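Local structure of mitochondrial enolase superfamily member 1 (Homo sapiens, 4A35) at residues G87-F92 and D125-Q130; V119-W124 and P413-E418. The protein catalyses the magnesium-dependent dehydration of L-fuconate to 2-keto-3-deoxy-L-fuconate, a step in the breakdown of L-fucose. All blocks are in the same frame, centred on the assembly; numbering follows the deposited sequence.

Contact 1: G87-F92 and D125-Q130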
ATOM      1  N   GLY A  87       2.314  19.253  20.594  1.00 29.21           N
ATOM      2  CA  GLY A  87       1.657  19.003  21.874  1.00 29.58           C
ATOM      3  C   GLY A  87       0.752  17.779  21.862  1.00 31.31           C
ATOM      4  O   GLY A  87       0.420  17.243  22.923  1.00 30.05           O
ATOM      5  N   ASP A  88       0.314  17.336  20.667  1.00 26.54           N
ATOM      6  CA  ASP A  88      -0.506  16.110  20.500  1.00 24.45           C
ATOM      7  C   ASP A  88      -0.124  15.557  19.149  1.00 26.45           C
ATOM      8  O   ASP A  88      -0.916  15.609  18.191  1.00 24.03           O
ATOM      9  CB  ASP A  88      -2.025  16.370  20.624  1.00 25.91           C
ATOM     10  CG  ASP A  88      -2.880  15.112  20.450  1.00 27.59           C
ATOM     11  OD1 ASP A  88      -2.314  13.978  20.532  1.00 25.86           O
ATOM     12  OD2 ASP A  88      -4.094  15.252  20.227  1.00 29.38           O
ATOM     13  N   PHE A  89       1.130  15.068  19.057  1.00 23.81           N
ATOM     14  CA  PHE A  89       1.673  14.641  17.779  1.00 22.12           C
ATOM     15  C   PHE A  89       0.966  13.370  17.322  1.00 22.92           C
ATOM     16  O   PHE A  89       0.681  13.238  16.128  1.00 23.98           O
ATOM     17  CB  PHE A  89       3.190  14.509  17.840  1.00 23.55           C
ATOM     18  CG  PHE A  89       3.930  15.077  16.638  1.00 22.25           C
ATOM     19  CD1 PHE A  89       3.352  15.052  15.361  1.00 23.86           C
ATOM     20  CD2 PHE A  89       5.198  15.634  16.782  1.00 23.31           C
ATOM     21  CE1 PHE A  89       4.042  15.562  14.241  1.00 24.95           C
ATOM     22  CE2 PHE A  89       5.906  16.115  15.661  1.00 23.23           C
ATOM     23  CZ  PHE A  89       5.319  16.067  14.394  1.00 22.18           C
ATOM     24  N   ARG A  90       0.556  12.513  18.266  1.00 20.66           N
ATOM     25  CA  ARG A  90      -0.254  11.317  17.964  1.00 20.52           C
ATOM     26  C   ARG A  90      -1.568  11.703  17.243  1.00 21.45           C
ATOM     27  O   ARG A  90      -1.907  11.103  16.226  1.00 20.31           O
ATOM     28  CB  ARG A  90      -0.591  10.559  19.264  1.00 24.39           C
ATOM     29  CG  ARG A  90      -1.569   9.411  19.035  1.00 19.96           C
ATOM     30  CD  ARG A  90      -1.947   8.793  20.332  1.00 22.45           C
ATOM     31  NE  ARG A  90      -0.753   8.298  21.012  1.00 24.43           N
ATOM     32  CZ  ARG A  90      -0.669   8.055  22.313  1.00 32.01           C
ATOM     33  NH1 ARG A  90      -1.739   8.207  23.097  1.00 26.70           N
ATOM     34  NH2 ARG A  90       0.466   7.627  22.838  1.00 21.94           N
ATOM     35  N   GLY A  91      -2.281  12.700  17.782  1.00 19.80           N
ATOM     36  CA  GLY A  91      -3.525  13.218  17.209  1.00 20.06           C
ATOM     37  C   GLY A  91      -3.340  13.729  15.796  1.00 23.23           C
ATOM     38  O   GLY A  91      -4.121  13.391  14.893  1.00 22.13           O
ATOM     39  N   PHE A  92      -2.266  14.528  15.582  1.00 21.93           N
ATOM     40  CA  PHE A  92      -1.961  15.076  14.235  1.00 21.14           C
ATOM     41  C   PHE A  92      -1.611  13.940  13.250  1.00 20.83           C
ATOM     42  O   PHE A  92      -2.103  13.913  12.099  1.00 18.16           O
ATOM     43  CB  PHE A  92      -0.817  16.086  14.332  1.00 21.65           C
ATOM     44  CG  PHE A  92      -0.497  16.747  13.018  1.00 21.32           C
ATOM     45  CD1 PHE A  92      -1.393  17.646  12.436  1.00 23.82           C
ATOM     46  CD2 PHE A  92       0.682  16.454  12.346  1.00 23.37           C
ATOM     47  CE1 PHE A  92      -1.077  18.298  11.254  1.00 23.83           C
ATOM     48  CE2 PHE A  92       0.997  17.106  11.140  1.00 26.36           C
ATOM     49  CZ  PHE A  92       0.103  18.010  10.598  1.00 23.08           C
ATOM     50  N   ASP A 125      11.523  18.807  11.127  1.00 17.67           N
ATOM     51  CA  ASP A 125      12.643  19.730  10.816  1.00 18.13           C
ATOM     52  C   ASP A 125      12.407  21.085  11.465  1.00 22.49           C
ATOM     53  O   ASP A 125      13.275  21.587  12.205  1.00 21.70           O
ATOM     54  CB  ASP A 125      12.824  19.878   9.297  1.00 19.45           C
ATOM     55  CG  ASP A 125      14.000  20.788   8.922  1.00 25.95           C
ATOM     56  OD1 ASP A 125      15.161  20.500   9.375  1.00 23.39           O
ATOM     57  OD2 ASP A 125      13.780  21.743   8.139  1.00 22.13           O
ATOM     58  N   LEU A 126      11.191  21.610  11.297  1.00 19.89           N
ATOM     59  CA  LEU A 126      10.809  22.891  11.866  1.00 19.88           C
ATOM     60  C   LEU A 126      10.907  22.892  13.399  1.00 23.37           C
ATOM     61  O   LEU A 126      11.502  23.816  13.990  1.00 22.09           O
ATOM     62  CB  LEU A 126       9.379  23.214  11.411  1.00 20.19           C
ATOM     63  CG  LEU A 126       8.760  24.511  11.954  1.00 22.47           C
ATOM     64  CD1 LEU A 126       9.640  25.762  11.634  1.00 21.41           C
ATOM     65  CD2 LEU A 126       7.327  24.679  11.397  1.00 23.61           C
ATOM     66  N   TRP A 127      10.339  21.880  14.039  1.00 20.38           N
ATOM     67  CA  TRP A 127      10.342  21.753  15.493  1.00 22.54           C
ATOM     68  C   TRP A 127      11.797  21.704  16.012  1.00 25.15           C
ATOM     69  O   TRP A 127      12.169  22.488  16.902  1.00 22.83           O
ATOM     70  CB  TRP A 127       9.547  20.469  15.895  1.00 21.65           C
ATOM     71  CG  TRP A 127       9.423  20.246  17.373  1.00 23.38           C
ATOM     72  CD1 TRP A 127       9.633  21.161  18.367  1.00 26.86           C
ATOM     73  CD2 TRP A 127       9.054  19.022  18.028  1.00 22.84           C
ATOM     74  NE1 TRP A 127       9.432  20.584  19.595  1.00 26.52           N
ATOM     75  CE2 TRP A 127       9.005  19.293  19.415  1.00 27.15           C
ATOM     76  CE3 TRP A 127       8.620  17.767  17.570  1.00 23.05           C
ATOM     77  CZ2 TRP A 127       8.680  18.307  20.360  1.00 26.74           C
ATOM     78  CZ3 TRP A 127       8.260  16.805  18.506  1.00 25.12           C
ATOM     79  CH2 TRP A 127       8.271  17.085  19.880  1.00 25.75           C
ATOM     80  N   ALA A 128      12.631  20.823  15.426  1.00 22.03           N
ATOM     81  CA  ALA A 128      14.040  20.665  15.861  1.00 22.56           C
ATOM     82  C   ALA A 128      14.805  21.983  15.665  1.00 23.76           C
ATOM     83  O   ALA A 128      15.500  22.428  16.570  1.00 21.80           O
ATOM     84  CB  ALA A 128      14.709  19.530  15.101  1.00 23.19           C
ATOM     85  N   LYS A 129      14.567  22.673  14.555  1.00 21.52           N
ATOM     86  CA  LYS A 129      15.208  23.983  14.329  1.00 21.45           C
ATOM     87  C   LYS A 129      14.753  25.034  15.353  1.00 27.65           C
ATOM     88  O   LYS A 129      15.605  25.792  15.842  1.00 26.35           O
ATOM     89  CB  LYS A 129      14.929  24.512  12.906  1.00 23.41           C
ATOM     90  CG  LYS A 129      15.679  23.781  11.780  1.00 21.10           C
ATOM     91  CD  LYS A 129      15.174  24.287  10.413  1.00 20.90           C
ATOM     92  CE  LYS A 129      16.110  23.818   9.306  1.00 23.20           C
ATOM     93  NZ  LYS A 129      15.481  23.971   7.954  1.00 20.82           N
ATOM     94  N   GLN A 130      13.426  25.115  15.661  1.00 25.76           N
ATOM     95  CA  GLN A 130      12.956  26.106  16.651  1.00 24.60           C
ATOM     96  C   GLN A 130      13.547  25.809  18.050  1.00 28.19           C
ATOM     97  O   GLN A 130      13.783  26.746  18.831  1.00 26.92           O
ATOM     98  CB  GLN A 130      11.436  26.164  16.729  1.00 23.96           C
ATOM     99  CG  GLN A 130      10.774  26.766  15.488  1.00 23.98           C
ATOM    100  CD  GLN A 130       9.355  27.178  15.793  1.00 35.04           C
ATOM    101  OE1 GLN A 130       8.795  26.831  16.839  1.00 27.18           O
ATOM    102  NE2 GLN A 130       8.733  27.927  14.892  1.00 30.65           N
TER
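Phe89, in the first turn of helix 89-97, and Trp127, near the C-terminal end of helix 110-131, meet although their backbones stand well apart, with 11.4 Å between the CA of Phe89 and the CA of Trp127. The span is bridged by the two aromatic side chains, which touch through ring carbons. Each side chain offers one ring bond: Phe89 CD2 comes to 3.7 Å from Trp127 CZ3, while Phe89 CE2 lies equally near Trp127 CE3. The indole carbon CZ3 arrives at the edge of the phenyl ring, near its plane. With the planes inclined at 49°, the pair is neither a stack nor a T-shape. Trp127 reaches across because its CG is anti to the backbone N (chi1 -178°), which sends the indole out from the helix; its NE1 is hydrogen-bonded to Glu131, one turn further along. An alanine in place of Phe89 is likely to leave a gap beside CE3 and CZ3 of Trp127 and to deprive Trp124 of its stacking partner.

Just before Phe89 the helix start is secured by Asp88 as N-cap: its OD1 accepts from Gly91 N at 3.0 Å, the donor standing above the carboxylate plane. On the partner helix, Lys129 NZ forms a salt bridge with Asp125 OD2 at 2.8 Å, meeting the syn side of the carboxylate.

This is plain interior packing of the N-terminal capping domain, a worked case of large rings filling the space between helices. Trp124 joins the group, stacking on Phe89 and meeting the Trp127 ring at an angle. Helix 82-86 adds Val86 and helix 135-141 adds Leu138, both against Trp127, while Asp125 reaches Cys53 N on the antiparallel sheet.

Contact 2: V119-W124 and P413-E418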
ATOM      1  N   VAL A 119       5.352  15.579   4.587  1.00 17.49           N
ATOM      2  CA  VAL A 119       4.745  16.650   5.405  1.00 17.36           C
ATOM      3  C   VAL A 119       5.274  16.541   6.838  1.00 17.60           C
ATOM      4  O   VAL A 119       5.746  17.549   7.417  1.00 17.04           O
ATOM      5  CB  VAL A 119       3.196  16.578   5.330  1.00 19.32           C
ATOM      6  CG1 VAL A 119       2.534  17.457   6.384  1.00 17.99           C
ATOM      7  CG2 VAL A 119       2.698  16.946   3.913  1.00 17.75           C
ATOM      8  N   LEU A 120       5.157  15.330   7.425  1.00 16.91           N
ATOM      9  CA  LEU A 120       5.642  15.115   8.814  1.00 16.28           C
ATOM     10  C   LEU A 120       7.164  15.397   8.951  1.00 20.89           C
ATOM     11  O   LEU A 120       7.582  15.987   9.978  1.00 18.95           O
ATOM     12  CB  LEU A 120       5.301  13.690   9.267  1.00 15.94           C
ATOM     13  CG  LEU A 120       3.831  13.433   9.652  1.00 20.05           C
ATOM     14  CD1 LEU A 120       3.564  11.931   9.953  1.00 19.93           C
ATOM     15  CD2 LEU A 120       3.429  14.260  10.890  1.00 23.01           C
ATOM     16  N   ASN A 121       7.997  15.040   7.930  1.00 19.16           N
ATOM     17  CA  ASN A 121       9.430  15.345   7.936  1.00 20.24           C
ATOM     18  C   ASN A 121       9.657  16.849   8.048  1.00 19.27           C
ATOM     19  O   ASN A 121      10.558  17.253   8.752  1.00 17.43           O
ATOM     20  CB  ASN A 121      10.179  14.784   6.693  1.00 19.81           C
ATOM     21  CG  ASN A 121      10.347  13.256   6.761  1.00 22.68           C
ATOM     22  OD1 ASN A 121      10.232  12.653   7.834  1.00 18.45           O
ATOM     23  ND2 ASN A 121      10.656  12.595   5.640  1.00 16.78           N
ATOM     24  N   ALA A 122       8.853  17.679   7.303  1.00 17.06           N
ATOM     25  CA  ALA A 122       8.972  19.130   7.353  1.00 17.83           C
ATOM     26  C   ALA A 122       8.591  19.660   8.778  1.00 20.88           C
ATOM     27  O   ALA A 122       9.243  20.560   9.311  1.00 20.87           O
ATOM     28  CB  ALA A 122       8.098  19.761   6.248  1.00 17.88           C
ATOM     29  N   VAL A 123       7.611  19.033   9.439  1.00 18.51           N
ATOM     30  CA  VAL A 123       7.223  19.480  10.788  1.00 18.32           C
ATOM     31  C   VAL A 123       8.341  19.142  11.810  1.00 21.35           C
ATOM     32  O   VAL A 123       8.685  19.983  12.638  1.00 20.64           O
ATOM     33  CB  VAL A 123       5.839  18.873  11.200  1.00 21.89           C
ATOM     34  CG1 VAL A 123       5.496  19.204  12.649  1.00 21.14           C
ATOM     35  CG2 VAL A 123       4.711  19.370  10.269  1.00 21.59           C
ATOM     36  N   TRP A 124       8.923  17.918  11.731  1.00 19.40           N
ATOM     37  CA  TRP A 124      10.051  17.516  12.632  1.00 17.94           C
ATOM     38  C   TRP A 124      11.249  18.448  12.397  1.00 19.81           C
ATOM     39  O   TRP A 124      11.869  18.899  13.358  1.00 19.28           O
ATOM     40  CB  TRP A 124      10.436  16.057  12.393  1.00 16.42           C
ATOM     41  CG  TRP A 124       9.507  15.121  13.112  1.00 17.82           C
ATOM     42  CD1 TRP A 124       8.402  14.491  12.599  1.00 20.31           C
ATOM     43  CD2 TRP A 124       9.550  14.795  14.503  1.00 18.08           C
ATOM     44  NE1 TRP A 124       7.736  13.819  13.599  1.00 19.98           N
ATOM     45  CE2 TRP A 124       8.478  13.903  14.757  1.00 20.49           C
ATOM     46  CE3 TRP A 124      10.455  15.097  15.547  1.00 19.15           C
ATOM     47  CZ2 TRP A 124       8.243  13.361  16.026  1.00 19.04           C
ATOM     48  CZ3 TRP A 124      10.264  14.496  16.794  1.00 21.35           C
ATOM     49  CH2 TRP A 124       9.169  13.641  17.022  1.00 20.81           C
ATOM     50  N   PRO A 413      20.966  22.569  14.004  1.00 24.96           N
ATOM     51  CA  PRO A 413      19.529  22.326  14.268  1.00 22.81           C
ATOM     52  C   PRO A 413      18.772  21.775  13.026  1.00 23.66           C
ATOM     53  O   PRO A 413      19.087  22.140  11.865  1.00 22.41           O
ATOM     54  CB  PRO A 413      18.999  23.723  14.643  1.00 24.67           C
ATOM     55  CG  PRO A 413      20.233  24.483  15.152  1.00 30.05           C
ATOM     56  CD  PRO A 413      21.347  23.986  14.264  1.00 26.40           C
ATOM     57  N   GLY A 414      17.777  20.930  13.274  1.00 19.36           N
ATOM     58  CA  GLY A 414      16.929  20.389  12.206  1.00 20.73           C
ATOM     59  C   GLY A 414      17.130  18.923  11.876  1.00 23.54           C
ATOM     60  O   GLY A 414      17.856  18.202  12.589  1.00 20.80           O
ATOM     61  N   TYR A 415      16.415  18.460  10.811  1.00 19.55           N
ATOM     62  CA  TYR A 415      16.409  17.039  10.436  1.00 19.23           C
ATOM     63  C   TYR A 415      17.368  16.776   9.227  1.00 19.58           C
ATOM     64  O   TYR A 415      17.317  15.702   8.622  1.00 20.10           O
ATOM     65  CB  TYR A 415      14.950  16.654  10.108  1.00 19.91           C
ATOM     66  CG  TYR A 415      14.614  15.179  10.110  1.00 19.17           C
ATOM     67  CD1 TYR A 415      15.521  14.229  10.606  1.00 20.73           C
ATOM     68  CD2 TYR A 415      13.388  14.729   9.638  1.00 19.23           C
ATOM     69  CE1 TYR A 415      15.246  12.871  10.539  1.00 20.11           C
ATOM     70  CE2 TYR A 415      13.074  13.370   9.625  1.00 19.44           C
ATOM     71  CZ  TYR A 415      14.043  12.441  10.007  1.00 20.18           C
ATOM     72  OH  TYR A 415      13.748  11.103  10.040  1.00 18.10           O
ATOM     73  N   SER A 416      18.230  17.795   8.871  1.00 15.87           N
ATOM     74  CA  SER A 416      19.159  17.703   7.697  1.00 17.77           C
ATOM     75  C   SER A 416      18.373  17.492   6.376  1.00 20.33           C
ATOM     76  O   SER A 416      18.930  16.949   5.406  1.00 19.02           O
ATOM     77  CB  SER A 416      20.156  16.548   7.837  1.00 18.26           C
ATOM     78  OG  SER A 416      20.818  16.594   9.085  1.00 19.11           O
ATOM     79  N   THR A 417      17.095  17.881   6.362  1.00 18.42           N
ATOM     80  CA  THR A 417      16.198  17.751   5.179  1.00 19.14           C
ATOM     81  C   THR A 417      16.400  18.918   4.182  1.00 20.86           C
ATOM     82  O   THR A 417      15.963  18.837   3.032  1.00 20.85           O
ATOM     83  CB  THR A 417      14.717  17.813   5.646  1.00 20.75           C
ATOM     84  OG1 THR A 417      14.664  18.879   6.595  1.00 19.87           O
ATOM     85  CG2 THR A 417      14.230  16.527   6.323  1.00 18.77           C
ATOM     86  N   GLU A 418      16.926  20.055   4.670  1.00 18.47           N
ATOM     87  CA  GLU A 418      17.000  21.257   3.865  1.00 17.34           C
ATOM     88  C   GLU A 418      17.871  21.105   2.606  1.00 22.62           C
ATOM     89  O   GLU A 418      19.022  20.675   2.684  1.00 21.68           O
ATOM     90  CB  GLU A 418      17.495  22.453   4.690  1.00 18.49           C
ATOM     91  CG  GLU A 418      17.361  23.761   3.925  1.00 21.41           C
ATOM     92  CD  GLU A 418      17.436  24.957   4.844  1.00 27.41           C
ATOM     93  OE1 GLU A 418      17.460  24.768   6.085  1.00 25.37           O
ATOM     94  OE2 GLU A 418      17.574  26.076   4.312  1.00 25.27           O
TER
HETATM   95  O   HOH W   1      11.463  10.419   8.872  1.00 18.84           O
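The ring of Tyr415 turns its edge to Asn121: OD1 of Asn121 lies near the ring plane, 3.4 Å from Tyr415 CE2, and the backbone O of Asn121 also lies in that plane, 3.9 Å from Tyr415 CD2. A bridging water lies at the same ring's edge, in plane. The amide stands almost upright to the ring, the planes 78° apart, and Trp124 CB approaches obliquely at 4.3 Å from Tyr415 CD2. His368 of helix 362-377 meets the tyrosine edge-to-face.

The enolase superfamily pairs an N-terminal capping domain with a TIM-type barrel. Here loop 413-418, between strand 406-408 and helix 421-427, packs on helix 110-131 of the capping domain, consistent with the C-terminal segment returning to that domain. Tyr415 CG is anti to the backbone N (chi1 -162°), which turns the ring toward helix 110-131; its side chain also touches Val336 and Leu365 of barrel helices 335-348 and 362-377. Trp124 starts toward the loop but leads its indole away, where NE1 is hydrogen-bonded to Asn337 OD1. Thr417 brings CG2 to 4.4 Å from Asn121 CB, and its OG1 is hydrogen-bonded to Cys53 O.

Asn121 is buried yet well supplied, with ND2 bonded to Ile55 O and OD1 to Ser335 OG. The water completes the junction: it donates to Asn121 OD1 at 2.8 Å and accepts from Tyr415 OH at 2.7 Å.

From the N terminus the chain passes 87-92 and then 119-124 before reaching 125-130, so contact 1 closes a short, largely helical loop within the capping domain. Contact 2 opens inside that loop and closes only at 413-418, after the chain has run through the barrel strands. The segments therefore alternate and the two closures cross. Both draw on helix 110-131, contact 1 on its later turns and contact 2 on those just before, so this helix links the small helices of its own domain to the C-terminal loop. They also touch directly: Asp125 OD1 is probably hydrogen-bonded to Tyr415 N, and Lys129 forms a salt bridge with Glu418.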